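Local coordinates for protein aminofutalosine deaminase (Helicobacter pylori, PDB 7LKK) that deaminates aminofutalosine in the menaquinone pathway, as an iron-bound, TIM-barrel hydrolase of the amidohydrolase family, at residues Ala124-Gly129 against Leu415-Lys420; Asp261-Phe266 against Leu281-Arg286; Glu341-Leu346 against His408-Glu413. All coordinates share one frame; numbering follows the deposited sequence.

All three contacts belong to one amidohydrolase chain. Contacts 1 and 3 are neighbours, their centres about 15 Å apart, and they touch: Lys-127 O lies 2.9 Å from Val-412 N, probably as a hydrogen bond, so the end of helix 115-127 meets the same connection that Arg-343 holds. Contact 2 stands on the opposite side of the chain's centre, with centres about 36 Å from contact 1 and 33 Å from contact 3. Its Ile-263 side chain is about 12 Å from that of the iron ligand His-221, whereas contacts 1 and 3 lie away from the iron and the methylthio-coformycin pocket.

Contact 1 (Ala124-Gly129 against Leu415-Lys420); sequences AQLKSG and LFLGGK
Leu-126, in the last turn of helix 115-127, reaches across to Leu-415 and Leu-417 on strand 414-417, a contact that joins this helix of the amidohydrolase TIM-barrel domain to a strand near the C-terminus. Leu-126 CB lies 4.2 Å from Leu-415 CD2. The CB bond does not aim at the strand, but with CG anti to the carbonyl carbon (chi1 -68°) the tip comes nearer to it. Of the two methyls, Leu-126 CD2 does the work, 3.7 Å from Leu-415 CD2 and 4.0 Å from Leu-417 CD1. The Leu-126 and Leu-415 side chains cross at about a right angle, branch against branch. Leucine suits all three places because each ends in a fork of methyls that can fill a buried seam of largely apolar contact; no hydrogen bond spans it. Leu-415 and Leu-417, two residues apart on the strand, present the same face, which also rests on Ala-74 of strand 69-80. Past Leu-126 the helix closes in a Schellman motif, where Gly-129, at phi 90°, takes a backbone shape in which a CB would jam against the preceding carbonyl O. The strand itself turns back through a type I' turn at Gly-418 and Gly-419. Leu-415 CD2 also touches the helix backbone, 3.5 Å from Leu-126 O.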
ATOM      1  N   ALA A 124      -5.618   4.851  17.029  1.00 25.92           N
ATOM      2  CA  ALA A 124      -4.857   4.474  15.835  1.00 27.44           C
ATOM      3  C   ALA A 124      -3.729   5.467  15.538  1.00 27.99           C
ATOM      4  O   ALA A 124      -2.648   5.072  15.077  1.00 28.04           O
ATOM      5  CB  ALA A 124      -5.779   4.401  14.606  1.00 27.02           C
ATOM      6  N   GLN A 125      -3.973   6.764  15.756  1.00 24.17           N
ATOM      7  CA  GLN A 125      -2.910   7.765  15.629  1.00 24.27           C
ATOM      8  C   GLN A 125      -1.784   7.491  16.622  1.00 24.47           C
ATOM      9  O   GLN A 125      -0.615   7.337  16.243  1.00 24.57           O
ATOM     10  CB  GLN A 125      -3.484   9.169  15.851  1.00 30.97           C
ATOM     11  CG  GLN A 125      -4.589   9.554  14.882  1.00 33.01           C
ATOM     12  CD  GLN A 125      -4.083   9.685  13.463  1.00 30.10           C
ATOM     13  OE1 GLN A 125      -3.517  10.714  13.085  1.00 31.51           O
ATOM     14  NE2 GLN A 125      -4.288   8.649  12.665  1.00 30.47           N
ATOM     15  N   LEU A 126      -2.132   7.409  17.907  1.00 24.56           N
ATOM     16  CA  LEU A 126      -1.124   7.268  18.954  1.00 25.07           C
ATOM     17  C   LEU A 126      -0.298   6.000  18.773  1.00 25.58           C
ATOM     18  O   LEU A 126       0.932   6.029  18.883  1.00 21.41           O
ATOM     19  CB  LEU A 126      -1.798   7.282  20.325  1.00 27.80           C
ATOM     20  CG  LEU A 126      -2.418   8.614  20.750  1.00 22.65           C
ATOM     21  CD1 LEU A 126      -3.445   8.392  21.848  1.00 27.76           C
ATOM     22  CD2 LEU A 126      -1.339   9.583  21.205  1.00 21.75           C
ATOM     23  N   LYS A 127      -0.955   4.873  18.491  1.00 28.45           N
ATOM     24  CA  LYS A 127      -0.209   3.633  18.304  1.00 23.89           C
ATOM     25  C   LYS A 127       0.625   3.650  17.032  1.00 25.27           C
ATOM     26  O   LYS A 127       1.602   2.899  16.936  1.00 24.95           O
ATOM     27  CB  LYS A 127      -1.156   2.436  18.286  1.00 27.69           C
ATOM     28  CG  LYS A 127      -1.624   1.988  19.664  1.00 29.24           C
ATOM     29  CD  LYS A 127      -2.812   1.028  19.586  1.00 31.86           C
ATOM     30  CE  LYS A 127      -3.019   0.472  18.182  1.00 36.11           C
ATOM     31  NZ  LYS A 127      -4.041   1.240  17.416  1.00 32.96           N
ATOM     32  N   SER A 128       0.271   4.494  16.066  1.00 22.10           N
ATOM     33  CA  SER A 128       1.061   4.675  14.855  1.00 27.90           C
ATOM     34  C   SER A 128       2.251   5.603  15.056  1.00 19.90           C
ATOM     35  O   SER A 128       2.999   5.838  14.101  1.00 25.24           O
ATOM     36  CB  SER A 128       0.174   5.215  13.728  1.00 26.51           C
ATOM     37  OG  SER A 128       0.900   5.353  12.520  1.00 34.93           O
ATOM     38  N   GLY A 129       2.437   6.140  16.260  1.00 20.56           N
ATOM     39  CA  GLY A 129       3.510   7.072  16.534  1.00 23.15           C
ATOM     40  C   GLY A 129       3.171   8.529  16.312  1.00 20.17           C
ATOM     41  O   GLY A 129       4.072   9.374  16.375  1.00 18.31           O
ATOM     42  N   LEU A 415       5.908   5.833  23.438  1.00 21.29           N
ATOM     43  CA  LEU A 415       5.498   7.148  22.966  1.00 26.36           C
ATOM     44  C   LEU A 415       5.579   8.114  24.134  1.00 18.48           C
ATOM     45  O   LEU A 415       4.929   7.901  25.163  1.00 21.98           O
ATOM     46  CB  LEU A 415       4.082   7.118  22.379  1.00 21.71           C
ATOM     47  CG  LEU A 415       3.573   8.443  21.807  1.00 22.00           C
ATOM     48  CD1 LEU A 415       4.494   8.950  20.706  1.00 23.35           C
ATOM     49  CD2 LEU A 415       2.147   8.300  21.293  1.00 26.08           C
ATOM     50  N   PHE A 416       6.387   9.157  23.982  1.00 22.84           N
ATOM     51  CA  PHE A 416       6.485  10.240  24.950  1.00 22.08           C
ATOM     52  C   PHE A 416       5.960  11.511  24.303  1.00 21.80           C
ATOM     53  O   PHE A 416       6.370  11.857  23.191  1.00 21.47           O
ATOM     54  CB  PHE A 416       7.927  10.448  25.418  1.00 20.49           C
ATOM     55  CG  PHE A 416       8.523   9.257  26.115  1.00 27.26           C
ATOM     56  CD1 PHE A 416       9.161   8.263  25.392  1.00 25.69           C
ATOM     57  CD2 PHE A 416       8.460   9.140  27.494  1.00 28.27           C
ATOM     58  CE1 PHE A 416       9.715   7.169  26.030  1.00 29.06           C
ATOM     59  CE2 PHE A 416       9.012   8.049  28.138  1.00 26.69           C
ATOM     60  CZ  PHE A 416       9.640   7.061  27.405  1.00 30.67           C
ATOM     61  N   LEU A 417       5.051  12.196  24.993  1.00 20.23           N
ATOM     62  CA  LEU A 417       4.484  13.452  24.515  1.00 25.96           C
ATOM     63  C   LEU A 417       4.666  14.498  25.601  1.00 22.06           C
ATOM     64  O   LEU A 417       4.175  14.324  26.721  1.00 23.31           O
ATOM     65  CB  LEU A 417       3.005  13.291  24.152  1.00 21.46           C
ATOM     66  CG  LEU A 417       2.732  12.396  22.941  1.00 20.78           C
ATOM     67  CD1 LEU A 417       1.246  12.352  22.612  1.00 25.33           C
ATOM     68  CD2 LEU A 417       3.541  12.856  21.736  1.00 22.65           C
ATOM     69  N   GLY A 418       5.365  15.578  25.268  1.00 22.40           N
ATOM     70  CA  GLY A 418       5.755  16.541  26.283  1.00 26.81           C
ATOM     71  C   GLY A 418       6.556  15.931  27.411  1.00 23.08           C
ATOM     72  O   GLY A 418       6.464  16.396  28.551  1.00 22.41           O
ATOM     73  N   GLY A 419       7.337  14.889  27.123  1.00 23.41           N
ATOM     74  CA  GLY A 419       8.141  14.229  28.126  1.00 26.61           C
ATOM     75  C   GLY A 419       7.421  13.204  28.974  1.00 25.57           C
ATOM     76  O   GLY A 419       8.079  12.498  29.748  1.00 27.24           O
ATOM     77  N   LYS A 420       6.101  13.098  28.865  1.00 26.28           N
ATOM     78  CA  LYS A 420       5.327  12.132  29.630  1.00 30.00           C
ATOM     79  C   LYS A 420       5.089  10.880  28.798  1.00 24.66           C
ATOM     80  O   LYS A 420       4.755  10.965  27.612  1.00 21.26           O
ATOM     81  CB  LYS A 420       3.988  12.730  30.070  1.00 26.44           C
ATOM     82  CG  LYS A 420       4.115  14.064  30.785  1.00 29.52           C
ATOM     83  CD  LYS A 420       2.766  14.562  31.280  1.00 32.00           C
ATOM     84  CE  LYS A 420       2.897  15.906  31.979  1.00 36.09           C
ATOM     85  NZ  LYS A 420       1.610  16.347  32.587  1.00 44.24           N
TER

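Contact 2 (Asp261-Phe266 against Leu281-Arg286); sequences DYIDMF and LEALKR
Arg-286 and Asp-264 form a side-on salt bridge between two helices of the amidohydrolase barrel. The arginine leaves its helix with CG anti to the backbone N (chi1 -173°) and bends at chi2 (83°), which swings the end of the chain toward Asp-264; the guanidinium meets it edge-on, near its plane. Arg-286 NE gives a hydrogen bond to Asp-264 OD1 at 3.2 Å, and Arg-286 NH2 gives a straighter one to Asp-264 OD2 at 3.0 Å, with an N-H...O angle of 170°. Each oxygen accepts through its syn lone pair, and the carboxylate and guanidinium are nearly coplanar. The two bonds should restrain rotation of either group. Both residues suit this partly exposed edge of the helix pair: the arginine supplies most of the length, and the short aspartate offers two oxygens in one plane.

Inward of the bridge, Ile-263 supplies the apolar half. Its two branches divide the work: Ile-263 CG2 lies 4.0 Å from Arg-286 CG, touching the aliphatic part of the arginine, while Ile-263 CD1 extends to Ala-283, 3.7 Å from its O and 4.3 Å from its CB. The small alanine lets this branch come up to the helix backbone. Ile-263 also packs on Ile-287 and Phe-222, so this side of the helix faces helix 281-291 and strand 218-222, which carries His-221, while Met-265 packs on helix 201-213.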
ATOM      1  N   ASP A 261      -7.061  33.622  -8.978  1.00 24.80           N
ATOM      2  CA  ASP A 261      -8.047  34.364  -8.198  1.00 26.31           C
ATOM      3  C   ASP A 261      -8.236  33.743  -6.819  1.00 25.59           C
ATOM      4  O   ASP A 261      -8.371  34.457  -5.818  1.00 27.06           O
ATOM      5  CB  ASP A 261      -9.374  34.413  -8.954  1.00 25.17           C
ATOM      6  CG  ASP A 261     -10.376  35.359  -8.323  1.00 25.84           C
ATOM      7  OD1 ASP A 261      -9.952  36.386  -7.754  1.00 32.32           O
ATOM      8  OD2 ASP A 261     -11.589  35.076  -8.401  1.00 32.98           O
ATOM      9  N   TYR A 262      -8.237  32.411  -6.748  1.00 21.16           N
ATOM     10  CA  TYR A 262      -8.377  31.731  -5.464  1.00 20.07           C
ATOM     11  C   TYR A 262      -7.094  31.828  -4.648  1.00 22.46           C
ATOM     12  O   TYR A 262      -7.129  32.155  -3.455  1.00 22.52           O
ATOM     13  CB  TYR A 262      -8.764  30.270  -5.687  1.00 16.89           C
ATOM     14  CG  TYR A 262      -9.162  29.545  -4.424  1.00 21.48           C
ATOM     15  CD1 TYR A 262     -10.429  29.708  -3.879  1.00 17.99           C
ATOM     16  CD2 TYR A 262      -8.271  28.700  -3.772  1.00 17.59           C
ATOM     17  CE1 TYR A 262     -10.800  29.049  -2.723  1.00 20.20           C
ATOM     18  CE2 TYR A 262      -8.633  28.037  -2.615  1.00 20.39           C
ATOM     19  CZ  TYR A 262      -9.898  28.214  -2.095  1.00 20.33           C
ATOM     20  OH  TYR A 262     -10.265  27.558  -0.943  1.00 20.69           O
ATOM     21  N   ILE A 263      -5.951  31.542  -5.278  1.00 18.64           N
ATOM     22  CA  ILE A 263      -4.671  31.547  -4.572  1.00 20.61           C
ATOM     23  C   ILE A 263      -4.398  32.912  -3.953  1.00 21.46           C
ATOM     24  O   ILE A 263      -3.959  33.010  -2.800  1.00 22.83           O
ATOM     25  CB  ILE A 263      -3.535  31.134  -5.528  1.00 18.61           C
ATOM     26  CG1 ILE A 263      -3.685  29.673  -5.954  1.00 20.82           C
ATOM     27  CG2 ILE A 263      -2.169  31.384  -4.887  1.00 16.50           C
ATOM     28  CD1 ILE A 263      -2.882  29.322  -7.191  1.00 19.59           C
ATOM     29  N   ASP A 264      -4.659  33.985  -4.704  1.00 23.15           N
ATOM     30  CA  ASP A 264      -4.301  35.325  -4.250  1.00 21.51           C
ATOM     31  C   ASP A 264      -5.022  35.730  -2.970  1.00 23.82           C
ATOM     32  O   ASP A 264      -4.522  36.598  -2.247  1.00 20.60           O
ATOM     33  CB  ASP A 264      -4.583  36.347  -5.352  1.00 24.82           C
ATOM     34  CG  ASP A 264      -3.654  36.193  -6.539  1.00 29.84           C
ATOM     35  OD1 ASP A 264      -2.737  35.344  -6.475  1.00 29.79           O
ATOM     36  OD2 ASP A 264      -3.842  36.917  -7.541  1.00 32.72           O
ATOM     37  N   MET A 265      -6.177  35.123  -2.673  1.00 20.59           N
ATOM     38  CA  MET A 265      -6.863  35.414  -1.416  1.00 20.65           C
ATOM     39  C   MET A 265      -5.979  35.133  -0.210  1.00 20.13           C
ATOM     40  O   MET A 265      -6.103  35.805   0.820  1.00 18.21           O
ATOM     41  CB  MET A 265      -8.147  34.591  -1.306  1.00 18.24           C
ATOM     42  CG  MET A 265      -9.274  35.020  -2.222  1.00 21.43           C
ATOM     43  SD  MET A 265     -10.825  34.254  -1.713  1.00 20.36           S
ATOM     44  CE  MET A 265     -10.348  32.526  -1.695  1.00 23.82           C
ATOM     45  N   PHE A 266      -5.099  34.137  -0.308  1.00 18.71           N
ATOM     46  CA  PHE A 266      -4.249  33.720   0.795  1.00 19.89           C
ATOM     47  C   PHE A 266      -2.882  34.395   0.770  1.00 19.93           C
ATOM     48  O   PHE A 266      -1.956  33.919   1.434  1.00 19.11           O
ATOM     49  CB  PHE A 266      -4.090  32.196   0.781  1.00 18.06           C
ATOM     50  CG  PHE A 266      -5.396  31.453   0.855  1.00 14.50           C
ATOM     51  CD1 PHE A 266      -5.917  31.063   2.078  1.00 15.06           C
ATOM     52  CD2 PHE A 266      -6.105  31.153  -0.296  1.00 16.92           C
ATOM     53  CE1 PHE A 266      -7.120  30.386   2.151  1.00 16.84           C
ATOM     54  CE2 PHE A 266      -7.310  30.477  -0.230  1.00 19.33           C
ATOM     55  CZ  PHE A 266      -7.816  30.090   0.995  1.00 17.21           C
ATOM     56  N   LEU A 281       2.448  23.834 -12.820  1.00 21.32           N
ATOM     57  CA  LEU A 281       3.673  24.401 -12.264  1.00 21.78           C
ATOM     58  C   LEU A 281       3.509  25.891 -11.986  1.00 20.31           C
ATOM     59  O   LEU A 281       3.977  26.394 -10.958  1.00 21.69           O
ATOM     60  CB  LEU A 281       4.848  24.152 -13.210  1.00 22.51           C
ATOM     61  CG  LEU A 281       6.215  24.655 -12.735  1.00 20.87           C
ATOM     62  CD1 LEU A 281       6.574  24.051 -11.385  1.00 18.40           C
ATOM     63  CD2 LEU A 281       7.290  24.350 -13.767  1.00 23.17           C
ATOM     64  N   GLU A 282       2.841  26.613 -12.888  1.00 23.83           N
ATOM     65  CA  GLU A 282       2.590  28.031 -12.652  1.00 25.89           C
ATOM     66  C   GLU A 282       1.746  28.239 -11.400  1.00 20.73           C
ATOM     67  O   GLU A 282       2.009  29.154 -10.609  1.00 26.66           O
ATOM     68  CB  GLU A 282       1.908  28.660 -13.866  1.00 27.09           C
ATOM     69  CG  GLU A 282       1.657  30.156 -13.715  1.00 32.62           C
ATOM     70  CD  GLU A 282       0.599  30.676 -14.667  1.00 37.97           C
ATOM     71  OE1 GLU A 282       0.460  30.114 -15.774  1.00 42.20           O
ATOM     72  OE2 GLU A 282      -0.097  31.650 -14.306  1.00 43.49           O
ATOM     73  N   ALA A 283       0.734  27.392 -11.197  1.00 19.07           N
ATOM     74  CA  ALA A 283      -0.114  27.525 -10.017  1.00 24.38           C
ATOM     75  C   ALA A 283       0.672  27.265  -8.737  1.00 21.08           C
ATOM     76  O   ALA A 283       0.525  27.996  -7.750  1.00 21.07           O
ATOM     77  CB  ALA A 283      -1.305  26.572 -10.118  1.00 21.30           C
ATOM     78  N   LEU A 284       1.515  26.229  -8.733  1.00 21.36           N
ATOM     79  CA  LEU A 284       2.338  25.957  -7.560  1.00 20.99           C
ATOM     80  C   LEU A 284       3.323  27.092  -7.304  1.00 21.62           C
ATOM     81  O   LEU A 284       3.564  27.470  -6.151  1.00 20.98           O
ATOM     82  CB  LEU A 284       3.077  24.630  -7.733  1.00 19.66           C
ATOM     83  CG  LEU A 284       2.237  23.354  -7.670  1.00 20.14           C
ATOM     84  CD1 LEU A 284       3.135  22.125  -7.755  1.00 21.67           C
ATOM     85  CD2 LEU A 284       1.399  23.321  -6.402  1.00 19.85           C
ATOM     86  N   LYS A 285       3.906  27.644  -8.371  1.00 20.42           N
ATOM     87  CA  LYS A 285       4.799  28.787  -8.211  1.00 21.55           C
ATOM     88  C   LYS A 285       4.039  30.012  -7.718  1.00 19.25           C
ATOM     89  O   LYS A 285       4.563  30.795  -6.917  1.00 22.56           O
ATOM     90  CB  LYS A 285       5.505  29.087  -9.532  1.00 23.23           C
ATOM     91  CG  LYS A 285       6.594  28.089  -9.892  1.00 20.38           C
ATOM     92  CD  LYS A 285       7.300  28.496 -11.174  1.00 21.78           C
ATOM     93  CE  LYS A 285       8.573  29.267 -10.872  1.00 26.78           C
ATOM     94  NZ  LYS A 285       9.250  28.745  -9.650  1.00 30.10           N
ATOM     95  N   ARG A 286       2.801  30.190  -8.187  1.00 23.89           N
ATOM     96  CA  ARG A 286       1.968  31.283  -7.696  1.00 23.74           C
ATOM     97  C   ARG A 286       1.674  31.118  -6.212  1.00 19.69           C
ATOM     98  O   ARG A 286       1.703  32.093  -5.453  1.00 23.86           O
ATOM     99  CB  ARG A 286       0.666  31.346  -8.494  1.00 23.19           C
ATOM    100  CG  ARG A 286      -0.202  32.554  -8.176  1.00 28.46           C
ATOM    101  CD  ARG A 286       0.249  33.775  -8.958  1.00 27.25           C
ATOM    102  NE  ARG A 286      -0.750  34.841  -8.939  1.00 30.04           N
ATOM    103  CZ  ARG A 286      -0.744  35.880  -9.768  1.00 35.19           C
ATOM    104  NH1 ARG A 286       0.207  35.992 -10.686  1.00 40.96           N
ATOM    105  NH2 ARG A 286      -1.688  36.809  -9.682  1.00 35.19           N
TER

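Contact 3 (Glu341-Leu346 against His408-Glu413); sequences ELRAFL and HAKEVE
Arg-343 sets off from its helix with CG anti to the carbonyl carbon (chi1 -77°), runs extended through chi2, then bends at chi3 (-77°), and that bend carries its guanidinium to the backbone of Ala-409. Arg-343 NH1 gives a hydrogen bond to Ala-409 O at 2.8 Å, with an N-H...O angle of 162°. The oxygen sits at the edge of the guanidinium, near its plane, whereas the donor is tilted out of the carbonyl plane. Beside this bond Arg-343 NH2 comes within 4.2 Å of Lys-410 CG, a contact with the aliphatic part of the lysine.

Within the amidohydrolase fold the contact ties helix 338-348 to the connection between helix 401-408 and strand 414-417. Ala-409 is the first residue after helix 401-408 to leave helical backbone angles, and Arg-343 NH1 also bonds to Leu-406 O, so the one nitrogen serves two carbonyls at the end of that helix. An arginine suits this task: it is long enough to cross from one helix to the other, and its several N-H groups can serve different acceptors. NH2, the other terminal nitrogen, pairs with Asp-340 OD1 in a salt bridge, a turn earlier on its own helix, which fixes a second corner of the guanidinium and probably keeps its charge balanced. The small Ala-409 instead places its methyl against Phe-390 and Phe-392. Ile-334 of the second subunit packs on both Arg-343 and His-408, so the subunit interface reaches this contact.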
ATOM      1  N   GLU A 341      -0.050   5.063   5.685  1.00 20.00           N
ATOM      2  CA  GLU A 341      -0.073   6.114   4.672  1.00 18.59           C
ATOM      3  C   GLU A 341       1.302   6.314   4.053  1.00 18.22           C
ATOM      4  O   GLU A 341       1.418   6.565   2.846  1.00 16.41           O
ATOM      5  CB  GLU A 341      -0.572   7.423   5.287  1.00 23.04           C
ATOM      6  CG  GLU A 341      -1.039   8.451   4.270  1.00 21.29           C
ATOM      7  CD  GLU A 341      -2.305   8.025   3.557  1.00 21.16           C
ATOM      8  OE1 GLU A 341      -3.090   7.251   4.144  1.00 22.83           O
ATOM      9  OE2 GLU A 341      -2.517   8.462   2.407  1.00 23.46           O
ATOM     10  N   LEU A 342       2.358   6.213   4.863  1.00 17.44           N
ATOM     11  CA  LEU A 342       3.709   6.390   4.342  1.00 17.71           C
ATOM     12  C   LEU A 342       4.092   5.260   3.395  1.00 13.24           C
ATOM     13  O   LEU A 342       4.759   5.494   2.381  1.00 15.18           O
ATOM     14  CB  LEU A 342       4.705   6.495   5.497  1.00 15.25           C
ATOM     15  CG  LEU A 342       4.527   7.745   6.364  1.00 18.20           C
ATOM     16  CD1 LEU A 342       5.475   7.729   7.558  1.00 19.59           C
ATOM     17  CD2 LEU A 342       4.715   9.007   5.531  1.00 19.17           C
ATOM     18  N   ARG A 343       3.673   4.030   3.700  1.00 14.45           N
ATOM     19  CA  ARG A 343       3.925   2.925   2.780  1.00 16.51           C
ATOM     20  C   ARG A 343       3.134   3.092   1.489  1.00 18.22           C
ATOM     21  O   ARG A 343       3.639   2.781   0.403  1.00 16.22           O
ATOM     22  CB  ARG A 343       3.596   1.592   3.451  1.00 19.40           C
ATOM     23  CG  ARG A 343       4.660   1.129   4.439  1.00 19.03           C
ATOM     24  CD  ARG A 343       4.331  -0.234   5.015  1.00 18.58           C
ATOM     25  NE  ARG A 343       3.289  -0.165   6.035  1.00 18.27           N
ATOM     26  CZ  ARG A 343       3.516   0.070   7.324  1.00 21.30           C
ATOM     27  NH1 ARG A 343       4.756   0.265   7.759  1.00 19.87           N
ATOM     28  NH2 ARG A 343       2.502   0.113   8.178  1.00 23.42           N
ATOM     29  N   ALA A 344       1.894   3.579   1.581  1.00 18.46           N
ATOM     30  CA  ALA A 344       1.150   3.904   0.369  1.00 16.02           C
ATOM     31  C   ALA A 344       1.868   4.985  -0.424  1.00 15.68           C
ATOM     32  O   ALA A 344       1.917   4.937  -1.659  1.00 15.48           O
ATOM     33  CB  ALA A 344      -0.272   4.348   0.720  1.00 16.87           C
ATOM     34  N   PHE A 345       2.445   5.962   0.281  1.00 15.02           N
ATOM     35  CA  PHE A 345       3.222   7.020  -0.357  1.00 16.07           C
ATOM     36  C   PHE A 345       4.397   6.443  -1.140  1.00 18.13           C
ATOM     37  O   PHE A 345       4.667   6.863  -2.272  1.00 17.20           O
ATOM     38  CB  PHE A 345       3.696   8.001   0.721  1.00 16.60           C
ATOM     39  CG  PHE A 345       4.460   9.185   0.200  1.00 16.29           C
ATOM     40  CD1 PHE A 345       3.802  10.250  -0.391  1.00 17.59           C
ATOM     41  CD2 PHE A 345       5.839   9.251   0.345  1.00 19.68           C
ATOM     42  CE1 PHE A 345       4.508  11.352  -0.854  1.00 17.67           C
ATOM     43  CE2 PHE A 345       6.548  10.343  -0.116  1.00 17.76           C
ATOM     44  CZ  PHE A 345       5.882  11.396  -0.715  1.00 21.05           C
ATOM     45  N   LEU A 346       5.101   5.471  -0.555  1.00 16.79           N
ATOM     46  CA  LEU A 346       6.215   4.839  -1.258  1.00 16.68           C
ATOM     47  C   LEU A 346       5.743   4.139  -2.526  1.00 19.60           C
ATOM     48  O   LEU A 346       6.451   4.129  -3.539  1.00 18.36           O
ATOM     49  CB  LEU A 346       6.928   3.855  -0.332  1.00 18.92           C
ATOM     50  CG  LEU A 346       7.573   4.436   0.927  1.00 18.30           C
ATOM     51  CD1 LEU A 346       8.228   3.332   1.751  1.00 18.85           C
ATOM     52  CD2 LEU A 346       8.585   5.524   0.575  1.00 18.27           C
ATOM     53  N   HIS A 408       8.721  -1.675   7.963  1.00 17.39           N
ATOM     54  CA  HIS A 408       8.429  -2.623   9.027  1.00 21.38           C
ATOM     55  C   HIS A 408       7.757  -2.019  10.254  1.00 22.55           C
ATOM     56  O   HIS A 408       7.200  -2.774  11.056  1.00 25.09           O
ATOM     57  CB  HIS A 408       9.716  -3.343   9.457  1.00 22.82           C
ATOM     58  CG  HIS A 408      10.380  -4.094   8.346  1.00 19.84           C
ATOM     59  ND1 HIS A 408       9.790  -5.169   7.718  1.00 27.97           N
ATOM     60  CD2 HIS A 408      11.578  -3.916   7.738  1.00 25.89           C
ATOM     61  CE1 HIS A 408      10.596  -5.626   6.775  1.00 23.55           C
ATOM     62  NE2 HIS A 408      11.689  -4.883   6.768  1.00 27.10           N
ATOM     63  N   ALA A 409       7.785  -0.697  10.422  1.00 20.44           N
ATOM     64  CA  ALA A 409       7.169  -0.086  11.597  1.00 20.00           C
ATOM     65  C   ALA A 409       5.650  -0.211  11.523  1.00 23.15           C
ATOM     66  O   ALA A 409       5.028   0.219  10.547  1.00 20.55           O
ATOM     67  CB  ALA A 409       7.573   1.380  11.716  1.00 23.22           C
ATOM     68  N   LYS A 410       5.054  -0.805  12.555  1.00 20.79           N
ATOM     69  CA  LYS A 410       3.607  -0.953  12.634  1.00 25.94           C
ATOM     70  C   LYS A 410       3.027  -0.319  13.888  1.00 28.23           C
ATOM     71  O   LYS A 410       2.121   0.517  13.789  1.00 25.65           O
ATOM     72  CB  LYS A 410       3.223  -2.439  12.547  1.00 31.24           C
ATOM     73  CG  LYS A 410       2.966  -2.898  11.117  1.00 30.12           C
ATOM     74  CD  LYS A 410       3.658  -4.213  10.800  1.00 43.64           C
ATOM     75  CE  LYS A 410       2.961  -5.387  11.461  1.00 40.45           C
ATOM     76  NZ  LYS A 410       3.612  -6.679  11.110  1.00 39.01           N
ATOM     77  N   GLU A 411       3.523  -0.685  15.069  1.00 27.06           N
ATOM     78  CA  GLU A 411       3.032  -0.136  16.325  1.00 26.82           C
ATOM     79  C   GLU A 411       4.204   0.373  17.150  1.00 24.97           C
ATOM     80  O   GLU A 411       5.264  -0.257  17.194  1.00 25.39           O
ATOM     81  CB  GLU A 411       2.246  -1.182  17.128  1.00 30.74           C
ATOM     82  CG  GLU A 411       1.702  -0.663  18.453  1.00 28.49           C
ATOM     83  CD  GLU A 411       0.528  -1.477  18.965  1.00 37.17           C
ATOM     84  OE1 GLU A 411      -0.280  -1.945  18.135  1.00 41.69           O
ATOM     85  OE2 GLU A 411       0.413  -1.648  20.198  1.00 39.07           O
ATOM     86  N   VAL A 412       4.005   1.516  17.807  1.00 21.22           N
ATOM     87  CA  VAL A 412       5.074   2.118  18.590  1.00 22.42           C
ATOM     88  C   VAL A 412       5.273   1.336  19.885  1.00 22.98           C
ATOM     89  O   VAL A 412       4.327   0.781  20.463  1.00 26.71           O
ATOM     90  CB  VAL A 412       4.771   3.605  18.859  1.00 25.18           C
ATOM     91  CG1 VAL A 412       3.781   3.772  20.008  1.00 25.90           C
ATOM     92  CG2 VAL A 412       6.053   4.373  19.123  1.00 24.27           C
ATOM     93  N   GLU A 413       6.526   1.265  20.332  1.00 23.66           N
ATOM     94  CA  GLU A 413       6.870   0.593  21.578  1.00 25.39           C
ATOM     95  C   GLU A 413       6.881   1.556  22.757  1.00 29.00           C
ATOM     96  O   GLU A 413       6.464   1.192  23.861  1.00 29.36           O
ATOM     97  CB  GLU A 413       8.235  -0.086  21.446  1.00 27.43           C
ATOM     98  CG  GLU A 413       8.518  -1.128  22.513  1.00 34.94           C
ATOM     99  CD  GLU A 413       9.954  -1.617  22.477  1.00 37.90           C
ATOM    100  OE1 GLU A 413      10.680  -1.260  21.526  1.00 35.56           O
ATOM    101  OE2 GLU A 413      10.354  -2.358  23.400  1.00 42.59           O
TER